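PDB 7D3U: monovalent Na+/H+ antiporter subunit D from Dietzia sp. DQ12-45-1b, which probably takes part in exchanging sodium ions for protons across the cell membrane as one subunit of the multi-subunit Mrp complex. Local coordinates for residues A[171-176]-A[217-222]; A[175-180]-A[211-216]; A[352-357]-A[435-440]. All blocks are in the same frame, centred on the assembly; numbering follows the deposited sequence.

From the N terminus, helix 157-187 enters contacts 1 and 2 with two overlapping segments that share Thr175 and Ile176. The chain then leaves the membrane helix, turns back as helix 204-221 and closes contact 2 first (175-180 with 211-216, 30 residues between), then contact 1 (171-176 with 217-222, 40 residues between). The two loops are concentric, as in a helical hairpin, and the contact centres lie about 7 Å apart. Contact 3 follows in series: 352-357, just after helix 320-350, meets 435-440, beyond helix 405-430. It joins two peripheral connections on the opposite side of the chain's centre from contact 2, with centres about 43 Å apart.

Contact 1 (A[171-176]-A[217-222]); sequences LLASTI and LAIKAA
Two neighbouring transmembrane helices of the Mrp antiporter fold, 157-187 and 204-221, run nearly antiparallel here, their local axes 8.8 Å apart and 157° between directions. The second helix is about to stop: Ala222 has positive phi and closes a Schellman motif, consistent with the broken lysine-bearing helix of antiporter-like subunits. Ala173 points its CB at the partner helix. This CB lies 3.7 Å from CG2 of Ile219, the branch anti to the backbone N, and also rests against CG of Lys220. The lysine chain passes alongside Ala173, extended until chi4 (-63°), where it bends and presents the ammonium to the serine. There Lys220 NZ donates to Ser174 OG at 2.8 Å. The same OG is hydrogen-bonded to Glu137 OE2, so the hydroxyl links the two charged groups, and the nearby carboxylate would tend to favour a protonated lysine. As in relatives, Glu137 and Lys220 may belong to the proton path. A turn on from Ala173, Ile176 crosses the same Ile219 at about a right angle, CD1 to CD1 at 4.0 Å. Helices 129-146 and 249-263 both pack on Lys220, while Val573 of the subunit A chain touches the two isoleucines and Phe30 of subunit C packs on Leu171.

Contact 2 (A[175-180]-A[211-216]); sequences TILLIG and ALVLFA. With LMT (dodecyl-beta-D-maltoside), chain N.
Ala216 lays its CB against the backbone and the root of Leu177, 3.4 Å from Leu177 N, with the two CB atoms also touching. The same methyl meets CG2 of Ile176, the branch that stands anti to the backbone N. That branch continues to Leu212, whose CD2 lies 3.6 Å from Ile176 CG2, the two side chains crossing at about a right angle. Ile176 CD1, on the other arm, approaches the Phe215 ring obliquely at CE2 (4.1 Å). The arrangement is purely apolar packing of two adjacent transmembrane helices in the antiporter fold, with axes 7.9 Å apart and 163° between their directions. Small residues permit this closeness. At Gly180 the backbone itself forms the surface: Val213 CG2, anti to its own carbonyl carbon, comes 3.6 Å from Gly180 C, and a CB on the glycine would fall 2.6 Å from that methyl. The other branch of Val213, CG1, lies by Leu177 CD2 at 4.1 Å, so the valine straddles both residues. Leu177 also reaches Phe132 of helix 129-146, and Leu580 of the subunit A chain packs on Leu212. Behind helix 204-221, the dodecyl tail of a bound maltoside detergent runs past its backbone, with C11 of the tail 3.7 Å from Leu214 O and C9 near CA and CB of Phe215.

Contact 3 (A[352-357]-A[435-440]); sequences GPRRLG and TPTDSR
A salt bridge ties the connection that follows helix 320-350 to a short, weakly bonded strand, 437-438, which pairs antiparallel with 519-520. The compact part is centred on Arg354, buried and stretched from CG to NE before chi4 (-84°) turns the guanidinium about the CD-NE bond. It meets Asp438 tip to tip: NH2 donates to OD1 at 2.9 Å along a bent path (135° at the hydrogen), arriving above the carboxylate plane, and the two flat groups are 42° apart. OD1 takes a second bond on its anti lone pair from Thr437 OG1 (3.0 Å), which also sits over one face of the guanidinium, 3.5 Å above its plane and toward the rim. Arg354 NE is held by Tyr351 O. An alanine at Arg354 would remove the guanidinium, and would probably leave Asp438 with a weaker hold on the 352-357 loop. The other side is looser: Pro436 and Ser439 are exposed, and the extended Arg440 side chain leads away to pack on Pro111 of subunit C. Only the backbone of Arg440 comes near Gly352, which has positive phi as it leaves the helix, with its CA 4.3 Å from Arg440 O.

Contact 1 (A[171-176]-A[217-222])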
loop_
_atom_site.group_PDB
_atom_site.type_symbol
_atom_site.label_atom_id
_atom_site.label_comp_id
_atom_site.label_asym_id
_atom_site.label_seq_id
_atom_site.Cartn_x
_atom_site.Cartn_y
_atom_site.Cartn_z
ATOM N N LEU A 171 -5.945 -7.430 6.390
ATOM C CA LEU A 171 -6.961 -7.901 7.322
ATOM C C LEU A 171 -6.483 -7.775 8.761
ATOM O O LEU A 171 -7.290 -7.531 9.663
ATOM C CB LEU A 171 -7.334 -9.350 7.006
ATOM C CG LEU A 171 -8.220 -10.095 8.004
ATOM C CD1 LEU A 171 -9.530 -9.360 8.213
ATOM C CD2 LEU A 171 -8.471 -11.518 7.541
ATOM N N LEU A 172 -5.178 -7.922 8.992
ATOM C CA LEU A 172 -4.639 -7.713 10.329
ATOM C C LEU A 172 -4.681 -6.239 10.710
ATOM O O LEU A 172 -5.047 -5.895 11.838
ATOM C CB LEU A 172 -3.214 -8.258 10.407
ATOM C CG LEU A 172 -2.368 -7.946 11.641
ATOM C CD1 LEU A 172 -3.118 -8.264 12.918
ATOM C CD2 LEU A 172 -1.066 -8.720 11.587
ATOM N N ALA A 173 -4.322 -5.352 9.779
ATOM C CA ALA A 173 -4.403 -3.923 10.059
ATOM C C ALA A 173 -5.848 -3.484 10.243
ATOM O O ALA A 173 -6.149 -2.659 11.112
ATOM C CB ALA A 173 -3.742 -3.127 8.936
ATOM N N SER A 174 -6.759 -4.031 9.437
ATOM C CA SER A 174 -8.171 -3.703 9.587
ATOM C C SER A 174 -8.697 -4.151 10.942
ATOM O O SER A 174 -9.451 -3.425 11.598
ATOM C CB SER A 174 -8.977 -4.343 8.460
ATOM O OG SER A 174 -8.853 -3.599 7.262
ATOM N N THR A 175 -8.298 -5.339 11.390
ATOM C CA THR A 175 -8.781 -5.820 12.676
ATOM C C THR A 175 -8.145 -5.059 13.831
ATOM O O THR A 175 -8.790 -4.853 14.862
ATOM C CB THR A 175 -8.519 -7.314 12.808
ATOM O OG1 THR A 175 -9.088 -7.995 11.685
ATOM C CG2 THR A 175 -9.165 -7.837 14.062
ATOM N N ILE A 176 -6.896 -4.620 13.679
ATOM C CA ILE A 176 -6.295 -3.771 14.704
ATOM C C ILE A 176 -7.019 -2.432 14.769
ATOM O O ILE A 176 -7.256 -1.892 15.856
ATOM C CB ILE A 176 -4.791 -3.598 14.441
ATOM C CG1 ILE A 176 -4.054 -4.906 14.712
ATOM C CG2 ILE A 176 -4.222 -2.502 15.311
ATOM C CD1 ILE A 176 -2.577 -4.836 14.424
ATOM N N LEU A 217 -3.525 2.356 10.984
ATOM C CA LEU A 217 -3.450 3.191 9.793
ATOM C C LEU A 217 -2.021 3.329 9.281
ATOM O O LEU A 217 -1.814 3.516 8.079
ATOM C CB LEU A 217 -4.050 4.565 10.078
ATOM C CG LEU A 217 -5.534 4.527 10.432
ATOM C CD1 LEU A 217 -5.967 5.821 11.094
ATOM C CD2 LEU A 217 -6.363 4.248 9.193
ATOM N N ALA A 218 -1.030 3.228 10.166
ATOM C CA ALA A 218 0.361 3.249 9.731
ATOM C C ALA A 218 0.745 1.956 9.030
ATOM O O ALA A 218 1.499 1.984 8.051
ATOM C CB ALA A 218 1.279 3.502 10.923
ATOM N N ILE A 219 0.259 0.815 9.525
ATOM C CA ILE A 219 0.417 -0.437 8.790
ATOM C C ILE A 219 -0.184 -0.299 7.401
ATOM O O ILE A 219 0.430 -0.672 6.396
ATOM C CB ILE A 219 -0.228 -1.606 9.553
ATOM C CG1 ILE A 219 0.412 -1.794 10.922
ATOM C CG2 ILE A 219 -0.102 -2.887 8.754
ATOM C CD1 ILE A 219 -0.290 -2.838 11.753
ATOM N N LYS A 220 -1.398 0.249 7.327
ATOM C CA LYS A 220 -2.026 0.468 6.029
ATOM C C LYS A 220 -1.247 1.466 5.183
ATOM O O LYS A 220 -1.346 1.439 3.951
ATOM C CB LYS A 220 -3.462 0.948 6.212
ATOM C CG LYS A 220 -4.359 -0.078 6.856
ATOM C CD LYS A 220 -5.763 0.453 7.011
ATOM C CE LYS A 220 -6.642 -0.564 7.701
ATOM N NZ LYS A 220 -6.773 -1.803 6.898
ATOM N N ALA A 221 -0.478 2.348 5.814
ATOM C CA ALA A 221 0.304 3.349 5.105
ATOM C C ALA A 221 1.750 2.931 4.880
ATOM O O ALA A 221 2.475 3.639 4.177
ATOM C CB ALA A 221 0.273 4.677 5.866
ATOM N N ALA A 222 2.180 1.811 5.460
ATOM C CA ALA A 222 3.524 1.268 5.264
ATOM C C ALA A 222 4.602 2.240 5.748
ATOM O O ALA A 222 5.422 2.739 4.978
ATOM C CB ALA A 222 3.749 0.878 3.800
#

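Contact 2 (A[175-180]-A[211-216])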
loop_
_atom_site.group_PDB
_atom_site.type_symbol
_atom_site.label_atom_id
_atom_site.label_comp_id
_atom_site.label_asym_id
_atom_site.label_seq_id
_atom_site.Cartn_x
_atom_site.Cartn_y
_atom_site.Cartn_z
ATOM N N THR A 175 -8.298 -5.339 11.390
ATOM C CA THR A 175 -8.781 -5.820 12.676
ATOM C C THR A 175 -8.145 -5.059 13.831
ATOM O O THR A 175 -8.790 -4.853 14.862
ATOM C CB THR A 175 -8.519 -7.314 12.808
ATOM O OG1 THR A 175 -9.088 -7.995 11.685
ATOM C CG2 THR A 175 -9.165 -7.837 14.062
ATOM N N ILE A 176 -6.896 -4.620 13.679
ATOM C CA ILE A 176 -6.295 -3.771 14.704
ATOM C C ILE A 176 -7.019 -2.432 14.769
ATOM O O ILE A 176 -7.256 -1.892 15.856
ATOM C CB ILE A 176 -4.791 -3.598 14.441
ATOM C CG1 ILE A 176 -4.054 -4.906 14.712
ATOM C CG2 ILE A 176 -4.222 -2.502 15.311
ATOM C CD1 ILE A 176 -2.577 -4.836 14.424
ATOM N N LEU A 177 -7.393 -1.883 13.612
ATOM C CA LEU A 177 -8.207 -0.672 13.592
ATOM C C LEU A 177 -9.543 -0.905 14.281
ATOM O O LEU A 177 -10.041 -0.034 15.003
ATOM C CB LEU A 177 -8.422 -0.216 12.150
ATOM C CG LEU A 177 -8.556 1.272 11.824
ATOM C CD1 LEU A 177 -8.532 1.459 10.321
ATOM C CD2 LEU A 177 -9.826 1.864 12.402
ATOM N N LEU A 178 -10.136 -2.079 14.073
ATOM C CA LEU A 178 -11.415 -2.383 14.705
ATOM C C LEU A 178 -11.272 -2.488 16.218
ATOM O O LEU A 178 -12.126 -1.998 16.963
ATOM C CB LEU A 178 -11.984 -3.677 14.133
ATOM C CG LEU A 178 -13.344 -4.089 14.681
ATOM C CD1 LEU A 178 -14.383 -3.060 14.291
ATOM C CD2 LEU A 178 -13.720 -5.460 14.167
ATOM N N ILE A 179 -10.197 -3.120 16.689
ATOM C CA ILE A 179 -9.961 -3.214 18.125
ATOM C C ILE A 179 -9.707 -1.834 18.715
ATOM O O ILE A 179 -10.156 -1.525 19.825
ATOM C CB ILE A 179 -8.798 -4.180 18.412
ATOM C CG1 ILE A 179 -9.159 -5.594 17.963
ATOM C CG2 ILE A 179 -8.446 -4.177 19.888
ATOM C CD1 ILE A 179 -8.057 -6.594 18.184
ATOM N N GLY A 180 -8.995 -0.977 17.982
ATOM C CA GLY A 180 -8.781 0.378 18.457
ATOM C C GLY A 180 -10.071 1.170 18.552
ATOM O O GLY A 180 -10.292 1.902 19.518
ATOM N N ALA A 211 -3.664 5.491 19.721
ATOM C CA ALA A 211 -2.381 5.048 19.191
ATOM C C ALA A 211 -2.520 3.716 18.473
ATOM O O ALA A 211 -1.853 3.480 17.464
ATOM C CB ALA A 211 -1.352 4.948 20.314
ATOM N N LEU A 212 -3.389 2.837 18.972
ATOM C CA LEU A 212 -3.676 1.593 18.262
ATOM C C LEU A 212 -4.301 1.872 16.901
ATOM O O LEU A 212 -3.936 1.246 15.897
ATOM C CB LEU A 212 -4.601 0.712 19.098
ATOM C CG LEU A 212 -4.018 -0.578 19.669
ATOM C CD1 LEU A 212 -5.124 -1.451 20.225
ATOM C CD2 LEU A 212 -3.238 -1.321 18.606
ATOM N N VAL A 213 -5.250 2.808 16.851
ATOM C CA VAL A 213 -5.872 3.170 15.577
ATOM C C VAL A 213 -4.838 3.759 14.623
ATOM O O VAL A 213 -4.781 3.398 13.439
ATOM C CB VAL A 213 -7.043 4.141 15.811
ATOM C CG1 VAL A 213 -7.581 4.648 14.490
ATOM C CG2 VAL A 213 -8.138 3.461 16.602
ATOM N N LEU A 214 -4.008 4.678 15.121
ATOM C CA LEU A 214 -2.971 5.275 14.291
ATOM C C LEU A 214 -1.949 4.243 13.840
ATOM O O LEU A 214 -1.407 4.352 12.741
ATOM C CB LEU A 214 -2.279 6.408 15.048
ATOM C CG LEU A 214 -3.116 7.659 15.298
ATOM C CD1 LEU A 214 -2.309 8.692 16.053
ATOM C CD2 LEU A 214 -3.607 8.224 13.984
ATOM N N PHE A 215 -1.693 3.222 14.656
ATOM C CA PHE A 215 -0.742 2.189 14.268
ATOM C C PHE A 215 -1.330 1.282 13.197
ATOM O O PHE A 215 -0.621 0.857 12.280
ATOM C CB PHE A 215 -0.322 1.387 15.497
ATOM C CG PHE A 215 0.340 0.083 15.178
ATOM C CD1 PHE A 215 1.479 0.041 14.395
ATOM C CD2 PHE A 215 -0.169 -1.101 15.673
ATOM C CE1 PHE A 215 2.087 -1.160 14.103
ATOM C CE2 PHE A 215 0.437 -2.303 15.388
ATOM C CZ PHE A 215 1.569 -2.332 14.605
ATOM N N ALA A 216 -2.626 0.982 13.288
ATOM C CA ALA A 216 -3.277 0.257 12.203
ATOM C C ALA A 216 -3.243 1.056 10.908
ATOM O O ALA A 216 -2.945 0.506 9.839
ATOM C CB ALA A 216 -4.717 -0.078 12.579
HETATM C C1B LMT N . 7.836 11.974 29.255
HETATM C C2B LMT N . 7.866 11.487 30.713
HETATM C C3B LMT N . 7.641 12.665 31.683
HETATM C C4B LMT N . 6.359 13.459 31.318
HETATM C C5B LMT N . 6.347 13.693 29.797
HETATM C C6B LMT N . 5.993 15.145 29.495
HETATM O O1B LMT N . 6.855 11.269 28.576
HETATM O O2B LMT N . 6.868 10.560 30.845
HETATM O O3B LMT N . 8.749 13.468 31.766
HETATM O "O4'" LMT N . 5.234 12.757 31.678
HETATM O O5B LMT N . 7.565 13.338 29.193
HETATM O O6B LMT N . 6.151 15.400 28.160
HETATM C "C1'" LMT N . 6.046 8.742 25.504
HETATM C "C2'" LMT N . 7.149 8.217 26.433
HETATM C "C3'" LMT N . 7.234 9.088 27.714
HETATM C "C4'" LMT N . 7.228 10.595 27.400
HETATM C "C5'" LMT N . 6.103 10.835 26.373
HETATM C "C6'" LMT N . 5.907 12.280 26.008
HETATM O "O1'" LMT N . 6.067 8.076 24.317
HETATM O "O2'" LMT N . 6.820 6.941 26.801
HETATM O "O3'" LMT N . 8.353 8.776 28.424
HETATM O "O5'" LMT N . 6.328 10.091 25.214
HETATM O "O6'" LMT N . 7.148 12.756 25.677
HETATM C C1 LMT N . 4.943 7.269 24.082
HETATM C C2 LMT N . 4.971 7.013 22.608
HETATM C C3 LMT N . 4.225 5.816 22.128
HETATM C C4 LMT N . 4.712 5.529 20.736
HETATM C C5 LMT N . 4.094 4.278 20.221
HETATM C C6 LMT N . 2.823 4.546 19.495
HETATM C C7 LMT N . 2.940 4.063 18.082
HETATM C C8 LMT N . 1.889 4.725 17.266
HETATM C C9 LMT N . 2.064 4.556 15.797
HETATM C C10 LMT N . 2.075 5.929 15.193
HETATM C C11 LMT N . 1.880 5.866 13.714
HETATM C C12 LMT N . 1.709 7.223 13.126
#

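Contact 3 (A[352-357]-A[435-440])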
loop_
_atom_site.group_PDB
_atom_site.type_symbol
_atom_site.label_atom_id
_atom_site.label_comp_id
_atom_site.label_asym_id
_atom_site.label_seq_id
_atom_site.Cartn_x
_atom_site.Cartn_y
_atom_site.Cartn_z
ATOM N N GLY A 352 7.161 -6.102 -21.456
ATOM C CA GLY A 352 7.186 -7.142 -20.457
ATOM C C GLY A 352 8.002 -6.767 -19.237
ATOM O O GLY A 352 8.887 -5.909 -19.290
ATOM N N PRO A 353 7.716 -7.412 -18.106
ATOM C CA PRO A 353 8.457 -7.117 -16.870
ATOM C C PRO A 353 9.865 -7.688 -16.935
ATOM O O PRO A 353 10.050 -8.904 -17.006
ATOM C CB PRO A 353 7.618 -7.800 -15.781
ATOM C CG PRO A 353 6.325 -8.188 -16.444
ATOM C CD PRO A 353 6.645 -8.391 -17.881
ATOM N N ARG A 354 10.858 -6.803 -16.905
ATOM C CA ARG A 354 12.261 -7.186 -16.933
ATOM C C ARG A 354 13.005 -6.439 -15.837
ATOM O O ARG A 354 12.451 -5.567 -15.167
ATOM C CB ARG A 354 12.896 -6.894 -18.298
ATOM C CG ARG A 354 12.124 -7.456 -19.472
ATOM C CD ARG A 354 12.600 -6.863 -20.781
ATOM N NE ARG A 354 11.834 -7.363 -21.916
ATOM C CZ ARG A 354 12.088 -8.507 -22.540
ATOM N NH1 ARG A 354 13.088 -9.276 -22.138
ATOM N NH2 ARG A 354 11.337 -8.884 -23.565
ATOM N N ARG A 355 14.273 -6.791 -15.657
ATOM C CA ARG A 355 15.124 -6.112 -14.690
ATOM C C ARG A 355 15.618 -4.798 -15.291
ATOM O O ARG A 355 15.192 -4.379 -16.370
ATOM C CB ARG A 355 16.282 -7.013 -14.277
ATOM C CG ARG A 355 15.858 -8.338 -13.681
ATOM C CD ARG A 355 16.504 -8.549 -12.327
ATOM N NE ARG A 355 17.947 -8.337 -12.379
ATOM C CZ ARG A 355 18.739 -8.333 -11.312
ATOM N NH1 ARG A 355 18.227 -8.529 -10.105
ATOM N NH2 ARG A 355 20.042 -8.131 -11.452
ATOM N N LEU A 356 16.526 -4.126 -14.592
ATOM C CA LEU A 356 17.159 -2.920 -15.107
ATOM C C LEU A 356 18.400 -3.319 -15.894
ATOM O O LEU A 356 19.306 -3.959 -15.350
ATOM C CB LEU A 356 17.524 -1.964 -13.973
ATOM C CG LEU A 356 16.367 -1.271 -13.258
ATOM C CD1 LEU A 356 16.882 -0.115 -12.423
ATOM C CD2 LEU A 356 15.335 -0.789 -14.253
ATOM N N GLY A 357 18.439 -2.944 -17.168
ATOM C CA GLY A 357 19.524 -3.295 -18.057
ATOM C C GLY A 357 19.130 -4.240 -19.168
ATOM O O GLY A 357 19.846 -4.322 -20.175
ATOM N N THR A 435 18.659 -1.752 -28.638
ATOM C CA THR A 435 19.023 -3.103 -29.026
ATOM C C THR A 435 17.777 -3.932 -29.308
ATOM O O THR A 435 16.739 -3.743 -28.666
ATOM C CB THR A 435 19.838 -3.788 -27.926
ATOM O OG1 THR A 435 19.176 -3.620 -26.667
ATOM C CG2 THR A 435 21.235 -3.196 -27.844
ATOM N N PRO A 436 17.852 -4.860 -30.261
ATOM C CA PRO A 436 16.692 -5.713 -30.562
ATOM C C PRO A 436 16.408 -6.663 -29.407
ATOM O O PRO A 436 17.302 -7.365 -28.930
ATOM C CB PRO A 436 17.124 -6.468 -31.824
ATOM C CG PRO A 436 18.290 -5.696 -32.366
ATOM C CD PRO A 436 18.973 -5.121 -31.174
ATOM N N THR A 437 15.155 -6.681 -28.961
ATOM C CA THR A 437 14.720 -7.532 -27.865
ATOM C C THR A 437 13.597 -8.452 -28.327
ATOM O O THR A 437 12.918 -8.192 -29.323
ATOM C CB THR A 437 14.249 -6.705 -26.662
ATOM O OG1 THR A 437 14.031 -7.570 -25.541
ATOM C CG2 THR A 437 12.961 -5.971 -26.990
ATOM N N ASP A 438 13.408 -9.534 -27.579
ATOM C CA ASP A 438 12.463 -10.573 -27.958
ATOM C C ASP A 438 11.027 -10.130 -27.707
ATOM O O ASP A 438 10.742 -9.355 -26.791
ATOM C CB ASP A 438 12.749 -11.858 -27.188
ATOM C CG ASP A 438 13.023 -11.607 -25.721
ATOM O OD1 ASP A 438 13.046 -10.425 -25.321
ATOM O OD2 ASP A 438 13.216 -12.585 -24.970
ATOM N N SER A 439 10.119 -10.640 -28.538
ATOM C CA SER A 439 8.690 -10.354 -28.405
ATOM C C SER A 439 8.111 -11.321 -27.377
ATOM O O SER A 439 7.522 -12.356 -27.700
ATOM C CB SER A 439 7.986 -10.479 -29.748
ATOM O OG SER A 439 8.503 -11.571 -30.486
ATOM N N ARG A 440 8.294 -10.972 -26.107
ATOM C CA ARG A 440 7.778 -11.782 -25.005
ATOM C C ARG A 440 7.388 -10.809 -23.893
ATOM O O ARG A 440 8.219 -10.422 -23.072
ATOM C CB ARG A 440 8.807 -12.801 -24.535
ATOM C CG ARG A 440 8.312 -13.749 -23.458
ATOM C CD ARG A 440 9.360 -14.801 -23.140
ATOM N NE ARG A 440 8.907 -15.743 -22.124
ATOM C CZ ARG A 440 9.653 -16.729 -21.636
ATOM N NH1 ARG A 440 10.892 -16.905 -22.075
ATOM N NH2 ARG A 440 9.163 -17.540 -20.712
#